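Local coordinates for glyoxylate-induced Protein (Pseudomonas aeruginosa, PDB 1SQ4) that is of uncertain function but, as a two-domain cupin, may act as a ureidoglycine aminohydrolase in purine-derived ureide breakdown, at residues 6-14 / 34-42. Residues are numbered along the deposited sequence; the frame is centred on the assembly and turned at random.
Sequences YYAPHGGHP and PKGVMRDIV
Pro-9 lies against selenomethionine Met-38 where the N-terminal arm of this bicupin, a double beta-barrel protein, runs over the loop that joins strand 30-33 of one sheet to strand 52-57 of another. This is the close-packed end. CG of Pro-9 sits 3.9 Å from SE of Met-38, and both side chains rest on Trp-55. An inverse gamma turn centred on Met-38 turns the backbone between the 3-10 turn 35-37 and Arg-39, and bends at chi2 and chi3 leave the selenium beside the proline ring. Next to this, the Lys-35 chain crosses the Tyr-7 side chain at about a right angle, its CE 3.6 Å from Tyr-7 CE2 and close to the phenol oxygen.

Further along, polar contacts take over. The carboxylate of Asp-40 meets the backbone at Gly-11 and Gly-12; Gly-12 N gives a weak hydrogen bond to OD2, an oxygen that also forms a salt bridge with Arg-53. The return bond, from Asp-40 N to Gly-12 O, is weak too, at 3.5 Å.

The far end is the solvent side: His-13 and Pro-14 are exposed, and Arg-39 holds them largely by polar contacts. It folds back through chi2 and chi3 (-78° and -73°), bringing the guanidinium alongside both residues, His-13 CA over one of its faces. Phe-206 of the second subunit makes a cation-pi contact with this arginine, so the arm's outer end borders a subunit interface. Arg-39 NH1 donates to Pro-14 O at 3.2 Å, the acceptor near the guanidinium plane but NH1 itself 35° out of the carbonyl plane, while NH2 adds a weak bond to the same oxygen.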
loop_
_atom_site.group_PDB
_atom_site.type_symbol
_atom_site.label_atom_id
_atom_site.label_comp_id
_atom_site.label_asym_id
_atom_site.label_seq_id
_atom_site.Cartn_x
_atom_site.Cartn_y
_atom_site.Cartn_z
ATOM N N TYR A 6 -15.447 -30.388 19.571
ATOM C CA TYR A 6 -14.677 -30.134 18.369
ATOM C C TYR A 6 -15.605 -29.660 17.263
ATOM O O TYR A 6 -16.685 -30.205 17.066
ATOM C CB TYR A 6 -13.956 -31.403 17.935
ATOM C CG TYR A 6 -13.238 -32.125 19.050
ATOM C CD1 TYR A 6 -11.974 -31.720 19.491
ATOM C CD2 TYR A 6 -13.811 -33.243 19.637
ATOM C CE1 TYR A 6 -11.300 -32.435 20.498
ATOM C CE2 TYR A 6 -13.159 -33.954 20.629
ATOM C CZ TYR A 6 -11.914 -33.557 21.054
ATOM O OH TYR A 6 -11.299 -34.326 22.012
ATOM N N TYR A 7 -15.191 -28.626 16.551
ATOM C CA TYR A 7 -16.006 -28.109 15.473
ATOM C C TYR A 7 -15.902 -29.025 14.264
ATOM O O TYR A 7 -14.845 -29.614 14.005
ATOM C CB TYR A 7 -15.565 -26.695 15.091
ATOM C CG TYR A 7 -16.213 -26.185 13.828
ATOM C CD1 TYR A 7 -15.694 -26.503 12.573
ATOM C CD2 TYR A 7 -17.353 -25.379 13.880
ATOM C CE1 TYR A 7 -16.293 -26.023 11.401
ATOM C CE2 TYR A 7 -17.958 -24.899 12.707
ATOM C CZ TYR A 7 -17.422 -25.220 11.478
ATOM O OH TYR A 7 -17.992 -24.719 10.325
ATOM N N ALA A 8 -17.009 -29.141 13.533
ATOM C CA ALA A 8 -17.071 -29.973 12.338
ATOM C C ALA A 8 -18.004 -29.348 11.305
ATOM O O ALA A 8 -19.156 -29.044 11.601
ATOM C CB ALA A 8 -17.546 -31.373 12.693
ATOM N N PRO A 9 -17.511 -29.156 10.073
ATOM C CA PRO A 9 -18.287 -28.567 8.985
ATOM C C PRO A 9 -19.517 -29.400 8.733
ATOM O O PRO A 9 -19.527 -30.605 8.989
ATOM C CB PRO A 9 -17.340 -28.642 7.796
ATOM C CG PRO A 9 -15.999 -28.687 8.412
ATOM C CD PRO A 9 -16.199 -29.600 9.577
ATOM N N HIS A 10 -20.550 -28.749 8.220
ATOM C CA HIS A 10 -21.795 -29.423 7.902
ATOM C C HIS A 10 -22.235 -29.042 6.497
ATOM O O HIS A 10 -23.153 -29.637 5.939
ATOM C CB HIS A 10 -22.875 -29.067 8.931
ATOM C CG HIS A 10 -22.780 -29.860 10.204
ATOM N ND1 HIS A 10 -23.825 -29.957 11.099
ATOM C CD2 HIS A 10 -21.775 -30.604 10.718
ATOM C CE1 HIS A 10 -23.466 -30.732 12.108
ATOM N NE2 HIS A 10 -22.227 -31.138 11.904
ATOM N N GLY A 11 -21.555 -28.054 5.925
ATOM C CA GLY A 11 -21.878 -27.616 4.582
ATOM C C GLY A 11 -23.029 -26.629 4.501
ATOM O O GLY A 11 -22.966 -25.542 5.074
ATOM N N GLY A 12 -24.080 -27.016 3.780
ATOM C CA GLY A 12 -25.237 -26.159 3.617
ATOM C C GLY A 12 -24.871 -24.967 2.767
ATOM O O GLY A 12 -23.779 -24.918 2.210
ATOM N N HIS A 13 -25.778 -24.007 2.654
ATOM C CA HIS A 13 -25.518 -22.798 1.874
ATOM C C HIS A 13 -26.271 -21.605 2.460
ATOM O O HIS A 13 -27.101 -20.980 1.787
ATOM C CB HIS A 13 -25.912 -23.001 0.406
ATOM C CG HIS A 13 -27.120 -23.863 0.220
ATOM N ND1 HIS A 13 -27.081 -25.234 0.370
ATOM C CD2 HIS A 13 -28.404 -23.555 -0.074
ATOM C CE1 HIS A 13 -28.287 -25.732 0.174
ATOM N NE2 HIS A 13 -29.110 -24.734 -0.098
ATOM N N PRO A 14 -25.981 -21.274 3.730
ATOM C CA PRO A 14 -26.638 -20.146 4.401
ATOM C C PRO A 14 -26.447 -18.829 3.647
ATOM O O PRO A 14 -25.407 -18.608 3.037
ATOM C CB PRO A 14 -25.981 -20.140 5.785
ATOM C CG PRO A 14 -24.626 -20.733 5.535
ATOM C CD PRO A 14 -24.923 -21.855 4.581
ATOM N N PRO A 34 -11.401 -18.739 6.604
ATOM C CA PRO A 34 -12.593 -18.838 7.449
ATOM C C PRO A 34 -13.359 -20.123 7.253
ATOM O O PRO A 34 -13.292 -20.747 6.194
ATOM C CB PRO A 34 -13.431 -17.646 7.012
ATOM C CG PRO A 34 -12.419 -16.671 6.602
ATOM C CD PRO A 34 -11.458 -17.515 5.798
ATOM N N LYS A 35 -14.114 -20.498 8.272
ATOM C CA LYS A 35 -14.909 -21.707 8.197
ATOM C C LYS A 35 -16.004 -21.595 7.137
ATOM O O LYS A 35 -16.466 -22.608 6.630
ATOM C CB LYS A 35 -15.524 -22.014 9.565
ATOM C CG LYS A 35 -16.352 -20.891 10.141
ATOM C CD LYS A 35 -16.600 -21.155 11.599
ATOM C CE LYS A 35 -18.056 -21.364 11.862
ATOM N NZ LYS A 35 -18.765 -20.110 11.545
ATOM N N GLY A 36 -16.397 -20.367 6.796
ATOM C CA GLY A 36 -17.448 -20.152 5.810
ATOM C C GLY A 36 -17.146 -20.607 4.393
ATOM O O GLY A 36 -17.977 -20.500 3.494
ATOM N N VAL A 37 -15.949 -21.124 4.186
ATOM C CA VAL A 37 -15.573 -21.583 2.870
ATOM C C VAL A 37 -16.160 -22.965 2.608
ATOM O O VAL A 37 -16.591 -23.281 1.489
ATOM C CB VAL A 37 -14.055 -21.646 2.763
ATOM C CG1 VAL A 37 -13.641 -21.934 1.342
ATOM C CG2 VAL A 37 -13.473 -20.340 3.245
HETATM N N MSE A 38 -16.166 -23.782 3.657
HETATM C CA MSE A 38 -16.668 -25.149 3.611
HETATM C C MSE A 38 -18.138 -25.213 3.217
HETATM O O MSE A 38 -18.994 -25.438 4.064
HETATM C CB MSE A 38 -16.528 -25.808 4.979
HETATM C CG MSE A 38 -15.312 -25.399 5.759
HETATM SE SE MSE A 38 -13.954 -26.734 5.692
HETATM C CE MSE A 38 -12.911 -25.950 4.252
ATOM N N ARG A 39 -18.430 -25.038 1.938
ATOM C CA ARG A 39 -19.804 -25.091 1.465
ATOM C C ARG A 39 -20.068 -26.439 0.833
ATOM O O ARG A 39 -19.155 -27.243 0.645
ATOM C CB ARG A 39 -20.048 -24.014 0.420
ATOM C CG ARG A 39 -19.615 -22.638 0.836
ATOM C CD ARG A 39 -20.600 -21.993 1.764
ATOM N NE ARG A 39 -21.814 -21.582 1.066
ATOM C CZ ARG A 39 -22.656 -20.656 1.525
ATOM N NH1 ARG A 39 -23.752 -20.335 0.843
ATOM N NH2 ARG A 39 -22.391 -20.037 2.667
ATOM N N ASP A 40 -21.318 -26.681 0.477
ATOM C CA ASP A 40 -21.675 -27.943 -0.146
ATOM C C ASP A 40 -21.132 -28.093 -1.552
ATOM O O ASP A 40 -20.494 -29.094 -1.851
ATOM C CB ASP A 40 -23.187 -28.094 -0.179
ATOM C CG ASP A 40 -23.760 -28.405 1.179
ATOM O OD1 ASP A 40 -24.994 -28.350 1.332
ATOM O OD2 ASP A 40 -22.971 -28.714 2.092
ATOM N N ILE A 41 -21.383 -27.102 -2.410
ATOM C CA ILE A 41 -20.935 -27.167 -3.803
ATOM C C ILE A 41 -19.445 -27.059 -4.023
ATOM O O ILE A 41 -18.986 -26.942 -5.163
ATOM C CB ILE A 41 -21.599 -26.091 -4.689
ATOM C CG1 ILE A 41 -21.621 -24.756 -3.966
ATOM C CG2 ILE A 41 -22.990 -26.535 -5.091
ATOM C CD1 ILE A 41 -20.268 -24.212 -3.677
ATOM N N VAL A 42 -18.676 -27.102 -2.947
ATOM C CA VAL A 42 -17.244 -26.978 -3.107
ATOM C C VAL A 42 -16.518 -28.211 -2.571
ATOM O O VAL A 42 -15.286 -28.238 -2.505
ATOM C CB VAL A 42 -16.765 -25.680 -2.431
ATOM C CG1 VAL A 42 -16.905 -25.793 -0.939
ATOM C CG2 VAL A 42 -15.351 -25.374 -2.834
#